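Local coordinates for M157 (Murid herpesvirus 1, PDB 2NYK), which is a viral MHC class I-like protein that serves as a ligand for Ly49 receptors of natural killer cells, at residues I78-M81 / R82-L86; T150-I153 / K154-R158; D65-S68 / T69-E72; R163-S166 / T167-L171. The protein carries 1 engineered substitution. All blocks are in the same frame, centred on the assembly; numbering follows the deposited sequence.

Contact 1 (I78-M81 / R82-L86); sequences IQKM and RLNNL
Ile-78 to Leu-86 is unbroken alpha helix, and its two halves are joined by successive i to i+4 bonds: Arg-82 N to Ile-78 O, Leu-83 N to Gln-79 O, Asn-84 N to Lys-80 O and Asn-85 N to Met-81 O. A representative one, Leu-83 N to Gln-79 O, measures 2.9 Å. Among the side chains the clearest contact is one turn apart, where Gln-79 and Arg-82 run alongside each other in the same direction. Arg-82 NH1 reaches Gln-79 OE1 at 2.9 Å, approaching in the carbonyl plane on a lone pair, while OE1 sits at the edge of the guanidinium. The two flat groups are nevertheless turned almost perpendicular, 80° apart. The glutamine folds at chi2 (-57°) to present its oxygen, whereas the arginine stays extended from CG to NE, and Arg-82 CD also packs against Gln-79 OE1 at 3.5 Å. Both side chains touch Tyr-101. This is the helix 71-90 of the MHC class I-like platform, lying across the seven-stranded antiparallel sheet. Leu-83 turns to that sheet, against Val-29, Ile-97 and Val-99, with its CG resting 3.3 Å from Gln-79 O, an oxygen already engaged by the leucine's own N-H. On the next flank Lys-80 touches Val-27, Val-29, His-35 and Arg-37. Its CG lies 4.0 Å from Asn-84 ND2, the two side chains passing at a slant. That amide nitrogen is only 2.9 Å from Lys-80 O, but the angle is too poor for a hydrogen bond, so the carbonyl is held by the backbone N-H of Asn-84.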
loop_
_atom_site.group_PDB
_atom_site.type_symbol
_atom_site.label_atom_id
_atom_site.label_comp_id
_atom_site.label_asym_id
_atom_site.label_seq_id
_atom_site.Cartn_x
_atom_site.Cartn_y
_atom_site.Cartn_z
ATOM N N ILE A 78 -8.836 9.926 15.190
ATOM C CA ILE A 78 -8.135 10.692 16.209
ATOM C C ILE A 78 -6.963 11.510 15.638
ATOM O O ILE A 78 -6.810 12.683 15.979
ATOM C CB ILE A 78 -7.639 9.788 17.353
ATOM C CG1 ILE A 78 -8.836 9.213 18.140
ATOM C CG2 ILE A 78 -6.679 10.564 18.255
ATOM C CD1 ILE A 78 -8.440 8.310 19.309
ATOM N N GLN A 79 -6.140 10.895 14.784
ATOM C CA GLN A 79 -5.056 11.630 14.120
ATOM C C GLN A 79 -5.605 12.769 13.254
ATOM O O GLN A 79 -5.096 13.887 13.297
ATOM C CB GLN A 79 -4.191 10.682 13.260
ATOM C CG GLN A 79 -3.390 9.630 14.044
ATOM C CD GLN A 79 -2.457 10.226 15.088
ATOM O OE1 GLN A 79 -1.952 11.336 14.929
ATOM N NE2 GLN A 79 -2.220 9.483 16.163
ATOM N N LYS A 80 -6.644 12.498 12.477
ATOM C CA LYS A 80 -7.259 13.554 11.691
ATOM C C LYS A 80 -7.686 14.744 12.560
ATOM O O LYS A 80 -7.346 15.882 12.243
ATOM C CB LYS A 80 -8.429 13.031 10.862
ATOM C CG LYS A 80 -8.718 13.924 9.670
ATOM C CD LYS A 80 -9.906 13.462 8.850
ATOM C CE LYS A 80 -11.206 13.840 9.516
ATOM N NZ LYS A 80 -12.369 13.527 8.648
ATOM N N MET A 81 -8.400 14.483 13.655
ATOM C CA MET A 81 -8.853 15.560 14.554
ATOM C C MET A 81 -7.676 16.327 15.137
ATOM O O MET A 81 -7.705 17.559 15.216
ATOM C CB MET A 81 -9.728 15.010 15.684
ATOM C CG MET A 81 -11.024 14.394 15.190
ATOM S SD MET A 81 -12.170 13.893 16.483
ATOM C CE MET A 81 -11.311 12.519 17.249
ATOM N N ARG A 82 -6.645 15.582 15.526
ATOM C CA ARG A 82 -5.404 16.141 16.037
ATOM C C ARG A 82 -4.742 17.101 15.055
ATOM O O ARG A 82 -4.307 18.188 15.451
ATOM C CB ARG A 82 -4.440 15.010 16.357
ATOM C CG ARG A 82 -3.111 15.437 16.887
ATOM C CD ARG A 82 -2.173 14.276 16.775
ATOM N NE ARG A 82 -0.880 14.545 17.373
ATOM C CZ ARG A 82 0.235 13.903 17.040
ATOM N NH1 ARG A 82 0.207 12.946 16.108
ATOM N NH2 ARG A 82 1.379 14.221 17.640
ATOM N N LEU A 83 -4.656 16.689 13.788
ATOM C CA LEU A 83 -4.045 17.513 12.742
ATOM C C LEU A 83 -4.870 18.764 12.440
ATOM O O LEU A 83 -4.302 19.832 12.232
ATOM C CB LEU A 83 -3.809 16.720 11.454
ATOM C CG LEU A 83 -2.941 15.455 11.403
ATOM C CD1 LEU A 83 -2.564 15.197 9.963
ATOM C CD2 LEU A 83 -1.690 15.522 12.291
ATOM N N ASN A 84 -6.195 18.621 12.405
ATOM C CA ASN A 84 -7.117 19.759 12.252
ATOM C C ASN A 84 -6.868 20.805 13.315
ATOM O O ASN A 84 -6.834 21.996 13.019
ATOM C CB ASN A 84 -8.576 19.316 12.371
ATOM C CG ASN A 84 -9.029 18.480 11.203
ATOM O OD1 ASN A 84 -8.779 18.815 10.046
ATOM N ND2 ASN A 84 -9.730 17.390 11.495
ATOM N N ASN A 85 -6.708 20.346 14.554
ATOM C CA ASN A 85 -6.383 21.213 15.680
ATOM C C ASN A 85 -5.070 21.944 15.496
ATOM O O ASN A 85 -4.993 23.139 15.760
ATOM C CB ASN A 85 -6.347 20.426 16.990
ATOM C CG ASN A 85 -7.710 20.307 17.632
ATOM O OD1 ASN A 85 -8.704 19.969 16.963
ATOM N ND2 ASN A 85 -7.767 20.578 18.942
ATOM N N LEU A 86 -4.046 21.226 15.040
ATOM C CA LEU A 86 -2.733 21.811 14.805
ATOM C C LEU A 86 -2.773 22.931 13.771
ATOM O O LEU A 86 -2.124 23.963 13.944
ATOM C CB LEU A 86 -1.723 20.740 14.386
ATOM C CG LEU A 86 -1.229 19.800 15.498
ATOM C CD1 LEU A 86 -0.557 18.557 14.877
ATOM C CD2 LEU A 86 -0.295 20.545 16.484
#

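Contact 2 (T150-I153 / K154-R158); sequences TYMI and KSNVR
The helical pattern of Thr-150 to Ile-153 carries on through Lys-154 N to Thr-150 O (2.7 Å) and Ser-155 N to Tyr-151 O, then ends with an i to i+3 bond from Asn-156 N to Ile-153 O at 3.0 Å; a type I turn from Lys-154 to Val-157 follows, closed by a weak Val-157 N to Lys-154 O bond. Tyr-151 O is gripped twice, because Ser-155 OG donates to it as well, at 2.7 Å. The hydroxyl comes from above the carbonyl plane, 44° out of it, leaving the straighter approach to the backbone N-H. Ser-155 OG also stands over one face of the Tyr-151 ring, 3.3 Å above its plane and offset toward the rim, with CE1 the nearest carbon. Tyr-151 CG is anti to the backbone N (chi1 162°), which lays the ring with one face to that hydroxyl. One residue on, Asn-156 turns its amide back on the helix it follows: ND2 meets Met-152 O at 2.6 Å, a short bond with an N-H...O angle of 149°, and Met-152 CG passes 4.0 Å from the same nitrogen. Asn-156 stands at the N-cap position of the next helix, yet its side chain is spent on the preceding turn. A break of this sort in the second platform helix is familiar from MHC class I folds. Ile-153 and Val-157 face the sheet, on Val-110 and Phe-105, and Thr-150 rests on Cys-112, Val-114 and Tyr-101. Ile-153 also reaches Phe-75 of helix 71-90, while Met-152 packs on Ile-71 and Ile-78 of that helix.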
loop_
_atom_site.group_PDB
_atom_site.type_symbol
_atom_site.label_atom_id
_atom_site.label_comp_id
_atom_site.label_asym_id
_atom_site.label_seq_id
_atom_site.Cartn_x
_atom_site.Cartn_y
_atom_site.Cartn_z
ATOM N N THR A 150 1.732 5.559 19.137
ATOM C CA THR A 150 2.197 4.172 19.071
ATOM C C THR A 150 1.618 3.316 20.213
ATOM O O THR A 150 1.360 2.108 20.032
ATOM C CB THR A 150 3.741 4.116 19.060
ATOM O OG1 THR A 150 4.234 4.837 17.912
ATOM C CG2 THR A 150 4.246 2.667 19.012
ATOM N N TYR A 151 1.414 3.936 21.381
ATOM C CA TYR A 151 0.826 3.249 22.538
ATOM C C TYR A 151 -0.518 2.585 22.178
ATOM O O TYR A 151 -0.715 1.416 22.460
ATOM C CB TYR A 151 0.676 4.214 23.736
ATOM C CG TYR A 151 -0.293 3.707 24.787
ATOM C CD1 TYR A 151 0.094 2.728 25.718
ATOM C CD2 TYR A 151 -1.607 4.176 24.826
ATOM C CE1 TYR A 151 -0.808 2.247 26.683
ATOM C CE2 TYR A 151 -2.516 3.694 25.777
ATOM C CZ TYR A 151 -2.111 2.737 26.698
ATOM O OH TYR A 151 -3.027 2.280 27.631
ATOM N N MET A 152 -1.411 3.341 21.538
ATOM C CA MET A 152 -2.710 2.846 21.089
ATOM C C MET A 152 -2.589 1.657 20.146
ATOM O O MET A 152 -3.328 0.685 20.261
ATOM C CB MET A 152 -3.531 3.962 20.440
ATOM C CG MET A 152 -4.904 3.491 19.886
ATOM S SD MET A 152 -6.080 4.800 19.418
ATOM C CE MET A 152 -7.107 4.915 20.867
ATOM N N ILE A 153 -1.679 1.749 19.182
ATOM C CA ILE A 153 -1.417 0.626 18.293
ATOM C C ILE A 153 -0.877 -0.582 19.088
ATOM O O ILE A 153 -1.384 -1.701 18.962
ATOM C CB ILE A 153 -0.443 1.059 17.164
ATOM C CG1 ILE A 153 -1.119 2.123 16.274
ATOM C CG2 ILE A 153 -0.006 -0.171 16.341
ATOM C CD1 ILE A 153 -0.136 2.904 15.480
ATOM N N LYS A 154 0.150 -0.339 19.904
ATOM C CA LYS A 154 0.754 -1.360 20.749
ATOM C C LYS A 154 -0.301 -2.081 21.594
ATOM O O LYS A 154 -0.333 -3.314 21.649
ATOM C CB LYS A 154 1.823 -0.730 21.657
ATOM C CG LYS A 154 2.418 -1.695 22.698
ATOM C CD LYS A 154 3.086 -2.898 22.018
ATOM C CE LYS A 154 3.437 -3.994 23.039
ATOM N NZ LYS A 154 4.617 -3.592 23.869
ATOM N N SER A 155 -1.181 -1.307 22.223
ATOM C CA SER A 155 -2.214 -1.856 23.095
ATOM C C SER A 155 -3.234 -2.740 22.386
ATOM O O SER A 155 -3.993 -3.441 23.040
ATOM C CB SER A 155 -2.936 -0.726 23.808
ATOM O OG SER A 155 -1.998 0.112 24.448
ATOM N N ASN A 156 -3.251 -2.696 21.055
ATOM C CA ASN A 156 -4.256 -3.415 20.285
ATOM C C ASN A 156 -3.639 -4.339 19.245
ATOM O O ASN A 156 -4.299 -4.737 18.298
ATOM C CB ASN A 156 -5.217 -2.411 19.632
ATOM C CG ASN A 156 -5.993 -1.610 20.662
ATOM O OD1 ASN A 156 -6.902 -2.135 21.297
ATOM N ND2 ASN A 156 -5.600 -0.351 20.868
ATOM N N VAL A 157 -2.367 -4.673 19.426
ATOM C CA VAL A 157 -1.631 -5.484 18.452
ATOM C C VAL A 157 -2.354 -6.804 18.141
ATOM O O VAL A 157 -2.589 -7.126 16.964
ATOM C CB VAL A 157 -0.181 -5.760 18.931
ATOM C CG1 VAL A 157 0.575 -6.660 17.941
ATOM C CG2 VAL A 157 0.547 -4.458 19.067
ATOM N N ARG A 158 -2.709 -7.556 19.183
ATOM C CA ARG A 158 -3.386 -8.857 18.984
ATOM C C ARG A 158 -4.621 -8.761 18.086
ATOM O O ARG A 158 -4.799 -9.573 17.184
ATOM C CB ARG A 158 -3.813 -9.485 20.315
ATOM C CG ARG A 158 -2.677 -9.971 21.199
ATOM C CD ARG A 158 -3.243 -10.451 22.563
ATOM N NE ARG A 158 -2.232 -11.058 23.437
ATOM C CZ ARG A 158 -1.332 -10.370 24.145
ATOM N NH1 ARG A 158 -1.302 -9.039 24.069
ATOM N NH2 ARG A 158 -0.460 -11.018 24.930
#

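Contact 3 (D65-S68 / T69-E72)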
loop_
_atom_site.group_PDB
_atom_site.type_symbol
_atom_site.label_atom_id
_atom_site.label_comp_id
_atom_site.label_asym_id
_atom_site.label_seq_id
_atom_site.Cartn_x
_atom_site.Cartn_y
_atom_site.Cartn_z
ATOM N N ASP A 65 -13.646 -5.915 7.246
ATOM C CA ASP A 65 -14.463 -4.703 7.272
ATOM C C ASP A 65 -13.897 -3.763 8.326
ATOM O O ASP A 65 -13.479 -4.201 9.389
ATOM C CB ASP A 65 -15.931 -5.009 7.562
ATOM C CG ASP A 65 -16.792 -3.752 7.543
ATOM O OD1 ASP A 65 -16.797 -3.055 6.496
ATOM O OD2 ASP A 65 -17.433 -3.448 8.577
ATOM N N VAL A 66 -13.850 -2.474 8.012
ATOM C CA VAL A 66 -13.407 -1.470 8.978
ATOM C C VAL A 66 -14.570 -0.521 9.250
ATOM O O VAL A 66 -14.874 0.375 8.438
ATOM C CB VAL A 66 -12.117 -0.713 8.504
ATOM C CG1 VAL A 66 -11.644 0.284 9.574
ATOM C CG2 VAL A 66 -10.992 -1.713 8.156
ATOM N N SER A 67 -15.238 -0.746 10.382
ATOM C CA SER A 67 -16.357 0.100 10.793
ATOM C C SER A 67 -15.844 1.309 11.552
ATOM O O SER A 67 -14.657 1.381 11.887
ATOM C CB SER A 67 -17.329 -0.685 11.675
ATOM O OG SER A 67 -16.720 -1.043 12.911
ATOM N N SER A 68 -16.761 2.229 11.861
ATOM C CA SER A 68 -16.446 3.452 12.567
ATOM C C SER A 68 -15.945 3.219 14.002
ATOM O O SER A 68 -15.449 4.148 14.645
ATOM C CB SER A 68 -17.665 4.387 12.579
ATOM O OG SER A 68 -18.710 3.793 13.321
ATOM N N THR A 69 -16.060 1.995 14.501
ATOM C CA THR A 69 -15.604 1.715 15.864
ATOM C C THR A 69 -14.383 0.800 15.951
ATOM O O THR A 69 -13.863 0.552 17.053
ATOM C CB THR A 69 -16.732 1.133 16.731
ATOM O OG1 THR A 69 -17.113 -0.138 16.203
ATOM C CG2 THR A 69 -17.945 2.079 16.783
ATOM N N ASP A 70 -13.918 0.302 14.808
ATOM C CA ASP A 70 -12.721 -0.547 14.766
ATOM C C ASP A 70 -11.470 0.290 15.104
ATOM O O ASP A 70 -11.438 1.493 14.820
ATOM C CB ASP A 70 -12.574 -1.218 13.384
ATOM C CG ASP A 70 -13.455 -2.456 13.228
ATOM O OD1 ASP A 70 -13.485 -3.319 14.147
ATOM O OD2 ASP A 70 -14.103 -2.583 12.169
ATOM N N ILE A 71 -10.463 -0.349 15.709
ATOM C CA ILE A 71 -9.242 0.355 16.142
ATOM C C ILE A 71 -8.573 1.145 15.011
ATOM O O ILE A 71 -8.200 2.295 15.204
ATOM C CB ILE A 71 -8.192 -0.616 16.842
ATOM C CG1 ILE A 71 -6.887 0.118 17.147
ATOM C CG2 ILE A 71 -7.865 -1.814 15.988
ATOM C CD1 ILE A 71 -7.040 1.140 18.251
ATOM N N GLU A 72 -8.460 0.548 13.825
ATOM C CA GLU A 72 -7.816 1.229 12.685
ATOM C C GLU A 72 -8.516 2.523 12.336
ATOM O O GLU A 72 -7.862 3.547 12.156
ATOM C CB GLU A 72 -7.745 0.332 11.443
ATOM C CG GLU A 72 -7.139 -1.057 11.663
ATOM C CD GLU A 72 -8.158 -2.088 12.147
ATOM O OE1 GLU A 72 -8.988 -1.768 13.020
ATOM O OE2 GLU A 72 -8.104 -3.240 11.690
#
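Ser-67 and Asp-70 face each other across a type I beta turn that delivers the chain into helix 71-90 of the MHC class I-like platform. Each grips the other: Asp-70 N donates to Ser-67 O at 3.2 Å, from above the carbonyl plane, and Ser-67 N donates to Asp-70 OD2 at 2.8 Å. In this second bond the carboxylate oxygen is met on its anti side, 21° out of the carboxylate plane. Asp-70 CG is anti to the carbonyl carbon (chi1 -81°), which folds the acid back over the turn rather than forward to cap the helix. The hydroxyl of Ser-67 lies between the two side chains beyond it, making a weak hydrogen bond with Thr-69 OG1 at 3.4 Å, in which either hydroxyl may donate, and it is also close to Asp-70 OD2, although which acceptor takes its proton is not settled. Val-66 CG1 comes at a slant to within 4.2 Å of Asp-70 CB and packs on Glu-72 CB. Val-66 also touches Arg-163 and Trp-164 of helix 157-173. Arg-163 NH2 bonds Asp-65 O and has a long, weak ion pair with Asp-70 OD2, which probably eases the like charges of Asp-65 and Asp-70, whose OD2 atoms are 5.0 Å apart. Glu-72 bends at chi2 (86°) toward that same helix, where its OE2 forms a salt bridge with Arg-163 NE and accepts a hydrogen bond from Trp-164 NE1.

Contact 4 (R163-S166 / T167-L171); sequences RWRS and TVQKL
Ser-166 and Thr-167, whose surfaces are the most covered here, each meet a residue one turn away. Ser-166 OG, anti to the backbone N (chi1 174°), points along the helix to Lys-170 NZ, 2.8 Å away in a weak hydrogen bond. The lysine bends at chi4 to get there, and its CG lies 3.3 Å from Ser-166 O, which already accepts from Lys-170 N. Thr-167 looks the opposite way along the chain, running alongside Trp-164: its CG2 touches the indole obliquely, 4.1 Å from CE3, and its CB packs on Trp-164 O. The hydroxyl of Thr-167 is used twice, accepting from a water at 2.7 Å and bonding Ile-62 O in the loop between strand 58-59 and helix 71-90. The same water donates to Arg-163 O, joining that carbonyl to the threonine hydroxyl where Arg-163 O and Thr-167 N are 5.3 Å apart, too far for the regular bond. Normal bonding resumes with Val-168 N to Trp-164 O. Outside the turn, Arg-165 NH1 reaches Gln-169 OE1 at 3.2 Å from above the amide carbonyl plane, the guanidinium and amide being 89° apart, while Arg-165 NE forms a salt bridge with Asp-16. Trp-164, Val-168 and Leu-171 pack down on Val-41. Helix 157-173, apolar residues on the sheet and polar ones outward, corresponds to the second long helical element of an MHC class I-like platform.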
loop_
_atom_site.group_PDB
_atom_site.type_symbol
_atom_site.label_atom_id
_atom_site.label_comp_id
_atom_site.label_asym_id
_atom_site.label_seq_id
_atom_site.Cartn_x
_atom_site.Cartn_y
_atom_site.Cartn_z
ATOM N N ARG A 163 -7.167 -9.570 12.878
ATOM C CA ARG A 163 -8.018 -9.006 11.821
ATOM C C ARG A 163 -7.372 -9.017 10.435
ATOM O O ARG A 163 -8.062 -9.245 9.429
ATOM C CB ARG A 163 -8.410 -7.566 12.176
ATOM C CG ARG A 163 -9.503 -7.466 13.171
ATOM C CD ARG A 163 -9.592 -6.062 13.828
ATOM N NE ARG A 163 -9.815 -4.984 12.869
ATOM C CZ ARG A 163 -10.815 -4.950 11.994
ATOM N NH1 ARG A 163 -11.697 -5.943 11.936
ATOM N NH2 ARG A 163 -10.937 -3.920 11.165
ATOM N N TRP A 164 -6.059 -8.786 10.379
ATOM C CA TRP A 164 -5.361 -8.572 9.100
ATOM C C TRP A 164 -4.483 -9.695 8.575
ATOM O O TRP A 164 -4.164 -9.711 7.387
ATOM C CB TRP A 164 -4.530 -7.283 9.167
ATOM C CG TRP A 164 -5.437 -6.071 9.165
ATOM C CD1 TRP A 164 -6.028 -5.466 10.248
ATOM C CD2 TRP A 164 -5.841 -5.335 8.018
ATOM N NE1 TRP A 164 -6.783 -4.396 9.831
ATOM C CE2 TRP A 164 -6.688 -4.304 8.460
ATOM C CE3 TRP A 164 -5.563 -5.450 6.647
ATOM C CZ2 TRP A 164 -7.259 -3.378 7.574
ATOM C CZ3 TRP A 164 -6.148 -4.554 5.776
ATOM C CH2 TRP A 164 -6.983 -3.534 6.239
ATOM N N ARG A 165 -4.069 -10.618 9.438
ATOM C CA ARG A 165 -3.137 -11.657 9.023
ATOM C C ARG A 165 -3.519 -12.342 7.704
ATOM O O ARG A 165 -2.723 -12.396 6.795
ATOM C CB ARG A 165 -2.952 -12.715 10.112
ATOM C CG ARG A 165 -2.160 -13.890 9.610
ATOM C CD ARG A 165 -1.682 -14.792 10.738
ATOM N NE ARG A 165 -2.770 -15.449 11.459
ATOM C CZ ARG A 165 -3.449 -16.514 11.022
ATOM N NH1 ARG A 165 -3.177 -17.048 9.842
ATOM N NH2 ARG A 165 -4.395 -17.058 11.788
ATOM N N SER A 166 -4.731 -12.881 7.629
ATOM C CA SER A 166 -5.186 -13.582 6.435
ATOM C C SER A 166 -5.117 -12.683 5.187
ATOM O O SER A 166 -4.688 -13.120 4.136
ATOM C CB SER A 166 -6.615 -14.086 6.652
ATOM O OG SER A 166 -7.137 -14.642 5.456
ATOM N N THR A 167 -5.541 -11.430 5.323
ATOM C CA THR A 167 -5.484 -10.456 4.222
ATOM C C THR A 167 -4.056 -10.265 3.737
ATOM O O THR A 167 -3.792 -10.323 2.552
ATOM C CB THR A 167 -6.093 -9.098 4.655
ATOM O OG1 THR A 167 -7.463 -9.310 4.990
ATOM C CG2 THR A 167 -5.996 -8.056 3.518
ATOM N N VAL A 168 -3.121 -10.103 4.664
ATOM C CA VAL A 168 -1.737 -9.835 4.306
ATOM C C VAL A 168 -1.044 -11.042 3.654
ATOM O O VAL A 168 -0.238 -10.882 2.751
ATOM C CB VAL A 168 -0.938 -9.386 5.542
ATOM C CG1 VAL A 168 0.533 -9.223 5.182
ATOM C CG2 VAL A 168 -1.500 -8.077 6.083
ATOM N N GLN A 169 -1.342 -12.243 4.132
ATOM C CA GLN A 169 -0.806 -13.461 3.527
ATOM C C GLN A 169 -1.320 -13.600 2.083
ATOM O O GLN A 169 -0.554 -13.906 1.177
ATOM C CB GLN A 169 -1.152 -14.695 4.395
ATOM C CG GLN A 169 -0.615 -14.567 5.844
ATOM C CD GLN A 169 -0.826 -15.811 6.723
ATOM O OE1 GLN A 169 -1.957 -16.211 7.004
ATOM N NE2 GLN A 169 0.279 -16.403 7.184
ATOM N N LYS A 170 -2.604 -13.353 1.874
ATOM C CA LYS A 170 -3.182 -13.411 0.515
ATOM C C LYS A 170 -2.551 -12.382 -0.420
ATOM O O LYS A 170 -2.203 -12.699 -1.559
ATOM C CB LYS A 170 -4.683 -13.179 0.545
ATOM C CG LYS A 170 -5.472 -14.280 1.194
ATOM C CD LYS A 170 -6.957 -14.073 0.927
ATOM C CE LYS A 170 -7.784 -15.276 1.376
ATOM N NZ LYS A 170 -7.908 -15.398 2.856
ATOM N N LEU A 171 -2.382 -11.156 0.076
ATOM C CA LEU A 171 -1.749 -10.091 -0.714
ATOM C C LEU A 171 -0.324 -10.461 -1.166
ATOM O O LEU A 171 0.098 -10.112 -2.259
ATOM C CB LEU A 171 -1.770 -8.780 0.074
ATOM C CG LEU A 171 -3.141 -8.080 0.150
ATOM C CD1 LEU A 171 -3.081 -6.865 1.060
ATOM C CD2 LEU A 171 -3.638 -7.680 -1.236
HETATM O O HOH W 1 -7.842 -10.897 7.164
#

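Overall arrangement
All four contacts are local and in series, so none nests within or crosses another. From the N terminus, contact 3 comes first, closing the turn between strand 58-59 and helix 71-90. Contact 1 follows further along that helix, about 18 Å away between centres. The chain then passes through strands 96-106, 109-118 and 122-128 before contact 2 closes the break between helices 148-154 and 157-173, and contact 4 lies further down the second of these. Met-152 touches both Ile-78 of contact 1 and Ile-71 of contact 3, while Glu-72 links contact 3 to contact 4. The helices of the platform are thereby joined to each other over the sheet.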